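Side-chain contacts in malonyl-CoA-[acyl-carrier-protein] transacylase (Coxiella burnetii, PDB 3TQE), which probably transfers the malonyl group from coenzyme A to holo-acyl carrier protein, supplying malonyl-ACP for fatty acid synthesis: residues P31-T36 with D47-V52; E146-C151 with V160-L165; Q218-I223 with A250-L255. All coordinates share one frame; numbering follows the deposited sequence. Where two conformers were deposited one is given.

Interaction 1. Residues P31-T36 with D47-V52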
loop_
_atom_site.group_PDB
_atom_site.type_symbol
_atom_site.label_atom_id
_atom_site.label_comp_id
_atom_site.label_asym_id
_atom_site.label_seq_id
_atom_site.Cartn_x
_atom_site.Cartn_y
_atom_site.Cartn_z
ATOM N N PRO A 31 11.028 -10.846 -19.205
ATOM C CA PRO A 31 10.820 -12.185 -18.715
ATOM C C PRO A 31 10.752 -12.284 -17.199
ATOM O O PRO A 31 10.069 -13.145 -16.684
ATOM C CB PRO A 31 12.030 -12.937 -19.250
ATOM C CG PRO A 31 12.340 -12.233 -20.516
ATOM C CD PRO A 31 12.045 -10.820 -20.273
ATOM N N ILE A 32 11.396 -11.369 -16.490
ATOM C CA ILE A 32 11.369 -11.455 -15.036
ATOM C C ILE A 32 9.939 -11.273 -14.484
ATOM O O ILE A 32 9.638 -11.754 -13.399
ATOM C CB ILE A 32 12.388 -10.491 -14.363
ATOM C CG1 ILE A 32 12.665 -10.903 -12.908
ATOM C CG2 ILE A 32 11.898 -9.048 -14.402
ATOM C CD1 ILE A 32 13.128 -12.339 -12.700
ATOM N N VAL A 33 9.068 -10.591 -15.201
ATOM C CA VAL A 33 7.691 -10.411 -14.745
ATOM C C VAL A 33 6.997 -11.741 -14.674
ATOM O O VAL A 33 6.455 -12.099 -13.646
ATOM C CB VAL A 33 6.909 -9.440 -15.620
ATOM C CG1 VAL A 33 5.464 -9.385 -15.211
ATOM C CG2 VAL A 33 7.555 -8.061 -15.552
ATOM N N LEU A 34 7.038 -12.498 -15.740
ATOM C CA LEU A 34 6.353 -13.783 -15.718
ATOM C C LEU A 34 7.020 -14.714 -14.733
ATOM O O LEU A 34 6.332 -15.491 -14.064
ATOM C CB LEU A 34 6.262 -14.379 -17.112
ATOM C CG LEU A 34 5.250 -13.688 -18.032
ATOM C CD1 LEU A 34 5.386 -14.250 -19.432
ATOM C CD2 LEU A 34 3.831 -13.811 -17.558
ATOM N N GLU A 35 8.337 -14.663 -14.630
ATOM C CA GLU A 35 9.035 -15.500 -13.654
ATOM C C GLU A 35 8.581 -15.177 -12.233
ATOM O O GLU A 35 8.393 -16.063 -11.407
ATOM C CB GLU A 35 10.536 -15.354 -13.783
ATOM C CG GLU A 35 11.338 -16.254 -12.852
ATOM C CD GLU A 35 11.470 -17.689 -13.347
ATOM O OE1 GLU A 35 10.500 -18.233 -13.933
ATOM O OE2 GLU A 35 12.550 -18.295 -13.126
ATOM N N THR A 36 8.387 -13.912 -11.952
ATOM C CA THR A 36 7.944 -13.498 -10.626
ATOM C C THR A 36 6.529 -13.985 -10.362
ATOM O O THR A 36 6.226 -14.468 -9.285
ATOM C CB THR A 36 8.061 -11.961 -10.500
ATOM O OG1 THR A 36 9.443 -11.609 -10.665
ATOM C CG2 THR A 36 7.577 -11.443 -9.149
ATOM N N ASP A 47 -2.757 -19.947 -10.961
ATOM C CA ASP A 47 -2.020 -19.128 -11.911
ATOM C C ASP A 47 -2.403 -17.686 -11.707
ATOM O O ASP A 47 -3.441 -17.200 -12.159
ATOM C CB ASP A 47 -2.331 -19.591 -13.327
ATOM C CG ASP A 47 -1.526 -18.876 -14.370
ATOM O OD1 ASP A 47 -0.960 -17.795 -14.095
ATOM O OD2 ASP A 47 -1.493 -19.406 -15.493
ATOM N N LEU A 48 -1.566 -16.987 -10.961
ATOM C CA LEU A 48 -1.852 -15.619 -10.619
ATOM C C LEU A 48 -1.818 -14.705 -11.834
ATOM O O LEU A 48 -2.606 -13.779 -11.929
ATOM C CB LEU A 48 -0.863 -15.147 -9.584
ATOM C CG LEU A 48 -1.074 -13.731 -9.067
ATOM C CD1 LEU A 48 -2.443 -13.515 -8.414
ATOM C CD2 LEU A 48 0.065 -13.413 -8.069
ATOM N N TRP A 49 -0.896 -14.952 -12.744
ATOM C CA TRP A 49 -0.845 -14.112 -13.938
ATOM C C TRP A 49 -2.141 -14.209 -14.741
ATOM O O TRP A 49 -2.700 -13.212 -15.148
ATOM C CB TRP A 49 0.328 -14.514 -14.788
ATOM C CG TRP A 49 0.509 -13.696 -16.006
ATOM C CD1 TRP A 49 0.316 -14.103 -17.279
ATOM C CD2 TRP A 49 0.963 -12.344 -16.077
ATOM N NE1 TRP A 49 0.640 -13.090 -18.162
ATOM C CE2 TRP A 49 1.033 -11.994 -17.443
ATOM C CE3 TRP A 49 1.311 -11.399 -15.126
ATOM C CZ2 TRP A 49 1.425 -10.734 -17.869
ATOM C CZ3 TRP A 49 1.735 -10.156 -15.548
ATOM C CH2 TRP A 49 1.784 -9.831 -16.910
ATOM N N ALA A 50 -2.647 -15.430 -14.894
ATOM C CA ALA A 50 -3.880 -15.639 -15.595
ATOM C C ALA A 50 -5.022 -14.918 -14.927
ATOM O O ALA A 50 -5.858 -14.303 -15.586
ATOM C CB ALA A 50 -4.164 -17.119 -15.698
ATOM N N LEU A 51 -5.031 -14.926 -13.597
ATOM C CA LEU A 51 -6.077 -14.252 -12.877
ATOM C C LEU A 51 -5.991 -12.758 -13.111
ATOM O O LEU A 51 -6.987 -12.118 -13.364
ATOM C CB LEU A 51 -5.988 -14.580 -11.385
ATOM C CG LEU A 51 -7.085 -14.075 -10.461
ATOM C CD1 LEU A 51 -7.103 -14.948 -9.203
ATOM C CD2 LEU A 51 -6.913 -12.652 -10.062
ATOM N N VAL A 52 -4.794 -12.193 -13.031
ATOM C CA VAL A 52 -4.643 -10.766 -13.184
ATOM C C VAL A 52 -4.912 -10.326 -14.603
ATOM O O VAL A 52 -5.424 -9.245 -14.812
ATOM C CB VAL A 52 -3.230 -10.357 -12.751
ATOM C CG1 VAL A 52 -2.923 -8.953 -13.140
ATOM C CG2 VAL A 52 -3.090 -10.578 -11.235
#
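Leu34 lays its CD2 methyl on the indole of Trp49, a textbook CH-pi contact. The methyl lies 3.3 Å from the centroid of the five-membered ring of Trp49, only 9° off the ring normal, and the two side chains meet at roughly a right angle. This is tight packing onto one face, with the methyl nearest NE1 and CE2. Val33 adds a looser touch on the six-membered ring, where its CG1 comes within 3.8 Å of Trp49 CZ3 on an oblique approach. Swung anti to the backbone N (chi1 -178°), the indole of Trp49 reaches across to the earlier helix, and Phe37, one turn further along that helix, meets it edge-to-face.

A second shell of hydrogen bonds holds the helices locally. Asp47 is the N-cap of the later helix: its OD1 accepts from Ala50 N at 3.0 Å in a nearly straight bond (168°), the N-H arriving from above the carboxylate plane. Ser41 OG, from the earlier helix, bonds Leu48 N in the first turn of the later one. In the earlier helix, Thr36 OG1 reaches back to Ile32 O at 2.7 Å and also bonds Arg79 NH1 of helix 63-83. The arrangement is that of two consecutive helices, 31-44 and 48-54, joined by a short turn and packed through the Trp49 indole, within the acyl transferase domain and away from the probable active site.

Interaction 2. Residues E146-C151 with V160-L165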
loop_
_atom_site.group_PDB
_atom_site.type_symbol
_atom_site.label_atom_id
_atom_site.label_comp_id
_atom_site.label_asym_id
_atom_site.label_seq_id
_atom_site.Cartn_x
_atom_site.Cartn_y
_atom_site.Cartn_z
ATOM N N GLU A 146 -10.463 17.941 12.142
ATOM C CA GLU A 146 -11.881 18.119 11.871
ATOM C C GLU A 146 -12.513 16.745 11.719
ATOM O O GLU A 146 -13.585 16.468 12.259
ATOM C CB GLU A 146 -12.066 18.951 10.611
ATOM C CG GLU A 146 -11.813 20.442 10.875
ATOM C CD GLU A 146 -11.697 21.288 9.612
ATOM O OE1 GLU A 146 -11.115 20.814 8.600
ATOM O OE2 GLU A 146 -12.174 22.451 9.648
ATOM N N ILE A 147 -11.822 15.874 11.006
ATOM C CA ILE A 147 -12.356 14.549 10.759
ATOM C C ILE A 147 -12.363 13.716 12.033
ATOM O O ILE A 147 -13.283 12.943 12.267
ATOM C CB ILE A 147 -11.610 13.844 9.611
ATOM C CG1 ILE A 147 -11.911 14.571 8.296
ATOM C CG2 ILE A 147 -11.993 12.361 9.506
ATOM C CD1 ILE A 147 -10.989 14.242 7.170
ATOM N N GLU A 148 -11.329 13.828 12.855
ATOM C CA GLU A 148 -11.337 13.117 14.126
ATOM C C GLU A 148 -12.535 13.532 14.972
ATOM O O GLU A 148 -13.161 12.691 15.581
ATOM C CB GLU A 148 -10.060 13.383 14.910
ATOM C CG GLU A 148 -8.857 12.712 14.337
ATOM C CD GLU A 148 -7.568 13.103 15.065
ATOM O OE1 GLU A 148 -7.574 14.090 15.840
ATOM O OE2 GLU A 148 -6.544 12.416 14.866
ATOM N N SER A 149 -12.832 14.826 15.014
ATOM C CA SER A 149 -13.946 15.324 15.795
ATOM C C SER A 149 -15.254 14.760 15.262
ATOM O O SER A 149 -16.115 14.319 16.016
ATOM C CB SER A 149 -13.992 16.834 15.703
ATOM O OG SER A 149 -15.088 17.341 16.409
ATOM N N ILE A 150 -15.391 14.798 13.950
ATOM C CA ILE A 150 -16.577 14.231 13.309
ATOM C C ILE A 150 -16.753 12.778 13.675
ATOM O O ILE A 150 -17.845 12.319 13.999
ATOM C CB ILE A 150 -16.515 14.357 11.798
ATOM C CG1 ILE A 150 -16.762 15.813 11.393
ATOM C CG2 ILE A 150 -17.558 13.428 11.128
ATOM C CD1 ILE A 150 -16.389 16.104 9.955
ATOM N N CYS A 151 -15.679 12.023 13.585
ATOM C CA CYS A 151 -15.793 10.602 13.866
ATOM C C CYS A 151 -16.227 10.361 15.304
ATOM O O CYS A 151 -17.066 9.501 15.552
ATOM C CB CYS A 151 -14.486 9.876 13.568
ATOM S SG CYS A 151 -14.120 9.739 11.794
ATOM N N VAL A 160 -15.789 4.248 14.187
ATOM C CA VAL A 160 -15.513 4.988 12.967
ATOM C C VAL A 160 -14.347 5.898 13.256
ATOM O O VAL A 160 -14.347 6.629 14.226
ATOM C CB VAL A 160 -16.727 5.775 12.432
ATOM C CG1 VAL A 160 -17.310 6.710 13.504
ATOM C CG2 VAL A 160 -16.381 6.535 11.146
ATOM N N GLN A 161 -13.313 5.806 12.437
ATOM C CA GLN A 161 -12.141 6.608 12.659
ATOM C C GLN A 161 -11.316 6.764 11.420
ATOM O O GLN A 161 -11.476 6.010 10.486
ATOM C CB GLN A 161 -11.279 6.011 13.745
ATOM C CG GLN A 161 -10.892 4.597 13.591
ATOM C CD GLN A 161 -10.346 4.053 14.923
ATOM O OE1 GLN A 161 -11.091 3.870 15.904
ATOM N NE2 GLN A 161 -9.072 3.815 14.963
ATOM N N PRO A 162 -10.398 7.738 11.426
ATOM C CA PRO A 162 -9.443 7.848 10.340
ATOM C C PRO A 162 -8.643 6.555 10.177
ATOM O O PRO A 162 -8.220 5.956 11.153
ATOM C CB PRO A 162 -8.567 9.035 10.768
ATOM C CG PRO A 162 -9.469 9.872 11.647
ATOM C CD PRO A 162 -10.248 8.834 12.400
ATOM N N ALA A 163 -8.498 6.152 8.934
ATOM C CA ALA A 163 -7.921 4.875 8.545
ATOM C C ALA A 163 -6.746 5.079 7.615
ATOM O O ALA A 163 -5.727 4.408 7.753
ATOM C CB ALA A 163 -8.946 4.017 7.890
ATOM N N ASN A 164 -6.880 5.951 6.622
ATOM C CA ASN A 164 -5.741 6.265 5.765
ATOM C C ASN A 164 -5.581 7.764 5.747
ATOM O O ASN A 164 -6.502 8.476 5.326
ATOM C CB ASN A 164 -5.931 5.857 4.309
ATOM C CG ASN A 164 -6.036 4.383 4.062
ATOM O OD1 ASN A 164 -5.686 3.546 4.874
ATOM N ND2 ASN A 164 -6.483 4.061 2.841
ATOM N N LEU A 165 -4.440 8.248 6.209
ATOM C CA LEU A 165 -4.151 9.672 6.174
ATOM C C LEU A 165 -3.367 9.912 4.892
ATOM O O LEU A 165 -2.125 9.791 4.872
ATOM C CB LEU A 165 -3.387 10.051 7.430
ATOM C CG LEU A 165 -4.021 9.609 8.753
ATOM C CD1 LEU A 165 -3.198 9.988 9.947
ATOM C CD2 LEU A 165 -5.429 10.192 8.885
#
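A ferredoxin-like beta-alpha-beta unit supplies this contact: helix 144-155 leaves strand 134-140 and lies across the sheet before the chain re-enters it as strand 160-167, parallel to the first and separated from it by strand 170-174. The axes of segments 146-151 and 160-165 run roughly antiparallel (147°) and are 7.7 Å apart at closest approach.

Cys151 sits closest to the strand. Its CB approaches Val160 O to 3.3 Å, and its sulfur, set beside the backbone N (chi1 -71°), reaches past that carbonyl. There SG lies 3.8 Å from Gln161 CA and 4.0 Å from Pro162 CD, so the thiol packs over backbone as much as over side chains. Val160 straddles the same residue, with CG2 4.0 Å from Cys151 SG and CG1 3.5 Å from the backbone O of Cys151. One turn back along the helix from Cys151, Ile147 and Glu148 meet the ring of Pro162: Ile147 CG2 lies 4.1 Å from Pro162 CG, while the aliphatic stem of Glu148 crosses the ring at about a right angle, CG to CG at 4.0 Å. The interface is thus made by van der Waals contact, with CG and CD of the puckered proline ring forming its apolar part on the strand.

Gln161 turns away from the helix; its side chain touches Pro207, and beyond it Ala163 and Asn164 form a classic beta bulge opposite Val172. Ile147 also rests on Ile173 of strand 170-174, and Val160 on Ala179 and Ala183 of helix 177-189, the companion helix over this sheet.

Interaction 3. Residues Q218-I223 with A250-L255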
loop_
_atom_site.group_PDB
_atom_site.type_symbol
_atom_site.label_atom_id
_atom_site.label_comp_id
_atom_site.label_asym_id
_atom_site.label_seq_id
_atom_site.Cartn_x
_atom_site.Cartn_y
_atom_site.Cartn_z
ATOM N N GLN A 218 -0.128 -14.812 14.463
ATOM C CA GLN A 218 0.315 -16.194 14.566
ATOM C C GLN A 218 1.155 -16.600 13.366
ATOM O O GLN A 218 2.183 -17.271 13.505
ATOM C CB GLN A 218 -0.889 -17.093 14.732
ATOM C CG GLN A 218 -1.671 -16.820 15.974
ATOM C CD GLN A 218 -2.850 -17.759 16.140
ATOM O OE1 GLN A 218 -3.563 -18.071 15.183
ATOM N NE2 GLN A 218 -3.059 -18.225 17.367
ATOM N N ASP A 219 0.757 -16.161 12.183
ATOM C CA ASP A 219 1.506 -16.502 10.980
ATOM C C ASP A 219 2.792 -15.740 10.887
ATOM O O ASP A 219 3.817 -16.272 10.477
ATOM C CB ASP A 219 0.682 -16.219 9.726
ATOM C CG ASP A 219 -0.538 -17.082 9.637
ATOM O OD1 ASP A 219 -0.439 -18.322 9.761
ATOM O OD2 ASP A 219 -1.616 -16.526 9.415
ATOM N N ILE A 220 2.753 -14.477 11.256
ATOM C CA ILE A 220 3.916 -13.598 11.149
ATOM C C ILE A 220 5.021 -14.055 12.108
ATOM O O ILE A 220 6.178 -13.844 11.865
ATOM C CB ILE A 220 3.492 -12.109 11.354
ATOM C CG1 ILE A 220 2.833 -11.606 10.061
ATOM C CG2 ILE A 220 4.652 -11.211 11.735
ATOM C CD1 ILE A 220 2.293 -10.218 10.130
ATOM N N ALA A 221 4.643 -14.658 13.221
ATOM C CA ALA A 221 5.635 -15.144 14.168
ATOM C C ALA A 221 6.472 -16.254 13.566
ATOM O O ALA A 221 7.588 -16.479 14.009
ATOM C CB ALA A 221 4.952 -15.630 15.453
ATOM N N LYS A 222 5.941 -16.937 12.557
ATOM C CA LYS A 222 6.596 -18.121 11.997
ATOM C C LYS A 222 7.450 -17.795 10.797
ATOM O O LYS A 222 8.214 -18.623 10.341
ATOM C CB LYS A 222 5.555 -19.158 11.587
ATOM C CG LYS A 222 4.775 -19.768 12.737
ATOM C CD LYS A 222 3.693 -20.694 12.215
ATOM C CE LYS A 222 2.682 -21.054 13.288
ATOM N NZ LYS A 222 3.166 -22.150 14.175
ATOM N N ILE A 223 7.308 -16.592 10.260
ATOM C CA ILE A 223 8.018 -16.210 9.045
ATOM C C ILE A 223 9.358 -15.588 9.422
ATOM O O ILE A 223 9.451 -14.827 10.355
ATOM C CB ILE A 223 7.171 -15.251 8.156
ATOM C CG1 ILE A 223 7.884 -14.956 6.823
ATOM C CG2 ILE A 223 6.904 -13.946 8.848
ATOM C CD1 ILE A 223 7.016 -14.185 5.791
ATOM N N ALA A 250 5.025 -3.941 14.001
ATOM C CA ALA A 250 4.577 -2.880 13.133
ATOM C C ALA A 250 3.573 -3.380 12.110
ATOM O O ALA A 250 2.601 -2.703 11.803
ATOM C CB ALA A 250 5.758 -2.229 12.451
ATOM N N LEU A 251 3.813 -4.564 11.587
ATOM C CA LEU A 251 2.924 -5.140 10.585
ATOM C C LEU A 251 1.598 -5.538 11.173
ATOM O O LEU A 251 0.561 -5.411 10.532
ATOM C CB LEU A 251 3.558 -6.338 9.895
ATOM C CG LEU A 251 4.764 -5.980 9.032
ATOM C CD1 LEU A 251 5.446 -7.257 8.602
ATOM C CD2 LEU A 251 4.356 -5.109 7.818
ATOM N N ILE A 252 1.603 -6.008 12.407
ATOM C CA ILE A 252 0.354 -6.407 13.021
ATOM C C ILE A 252 -0.427 -5.164 13.442
ATOM O O ILE A 252 -1.621 -5.059 13.216
ATOM C CB ILE A 252 0.609 -7.356 14.187
ATOM C CG1 ILE A 252 1.230 -8.667 13.665
ATOM C CG2 ILE A 252 -0.669 -7.593 14.967
ATOM C CD1 ILE A 252 0.426 -9.375 12.588
ATOM N N LYS A 253 0.249 -4.199 14.042
ATOM C CA LYS A 253 -0.417 -2.963 14.451
ATOM C C LYS A 253 -0.981 -2.200 13.265
ATOM O O LYS A 253 -1.972 -1.511 13.388
ATOM C CB LYS A 253 0.541 -2.097 15.263
ATOM C CG LYS A 253 -0.130 -0.945 16.020
ATOM C CD LYS A 253 0.900 -0.172 16.874
ATOM C CE LYS A 253 0.247 0.948 17.672
ATOM N NZ LYS A 253 1.228 1.659 18.568
ATOM N N GLN A 254 -0.335 -2.328 12.114
ATOM C CA GLN A 254 -0.787 -1.667 10.910
ATOM C C GLN A 254 -2.235 -1.950 10.620
ATOM O O GLN A 254 -2.924 -1.096 10.107
ATOM C CB GLN A 254 0.078 -2.141 9.728
ATOM C CG GLN A 254 -0.122 -1.383 8.457
ATOM C CD GLN A 254 0.215 -2.225 7.235
ATOM O OE1 GLN A 254 -0.227 -3.356 7.087
ATOM N NE2 GLN A 254 0.967 -1.650 6.342
ATOM N N LEU A 255 -2.688 -3.157 10.940
ATOM C CA LEU A 255 -4.018 -3.609 10.590
ATOM C C LEU A 255 -5.077 -2.818 11.317
ATOM O O LEU A 255 -6.184 -2.691 10.823
ATOM C CB LEU A 255 -4.188 -5.076 10.922
ATOM C CG LEU A 255 -3.322 -6.010 10.092
ATOM C CD1 LEU A 255 -3.235 -7.382 10.778
ATOM C CD2 LEU A 255 -3.852 -6.074 8.684
#
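Ile220 extends its CD1 between two residues of the facing helix, overlapping the flank of Ile252 and touching the base of Leu251. With CG1 beside the backbone N and the chain fully extended beyond it (chi2 176°), the terminal methyl is carried straight across the gap, where it lies 4.1 Å from Leu251 CB in the conformer given. Against Ile252 the two side chains slide past each other in opposite directions, the CG1-CD1 arm of each lying alongside that of the other. The separation modelled between the two CD1 methyls is too short for carbon atoms and is doubtful, the more so because Ile220 was deposited in two conformers; the overlap is therefore known only approximately.

Further out, Ile220 and Leu251 both pack on Tyr100 of helix 97-105, which follows the probable nucleophile Ser96, so the contact belongs to a larger apolar cluster. Polar bonds bracket it. Arg248 bonds two backbone oxygens of the 218-223 segment, NE to Ile220 O and NH2 to Ile223 O; Arg248 and Ile223 both belong to a pocket holding a bound glycine. Two residues beyond Ile252, Gln254 O bonds ND1 of the probable catalytic His205, while the Gln254 side chain bonds Ser96 O and Arg121.

The pairing itself is purely aliphatic, so it gives helix 210-220 and helix 244-254 contact without directional preference; the directional bonds nearby are those of Arg248 and of Gln254, the latter joining the 250-255 segment to the probable catalytic Ser96 and His205.

In the fold
From the N terminus, the three contacts follow one another in series, and none nests in or crosses another. Interaction 1 closes a gap of ten residues, mostly helix, and joins two successive helices near one edge of the molecule. Interaction 2 spans eight residues and seats a helix on the mixed sheet of the ferredoxin-like part, with its centre about 38 Å from that of interaction 1, on the opposite side of the chain's centre. Interaction 3 closes the longest loop, 26 residues, and pairs two helices beside the probable active site; its nearest atoms come within about 7 Å of interaction 2, without touching. All three lie within one acyl transferase domain.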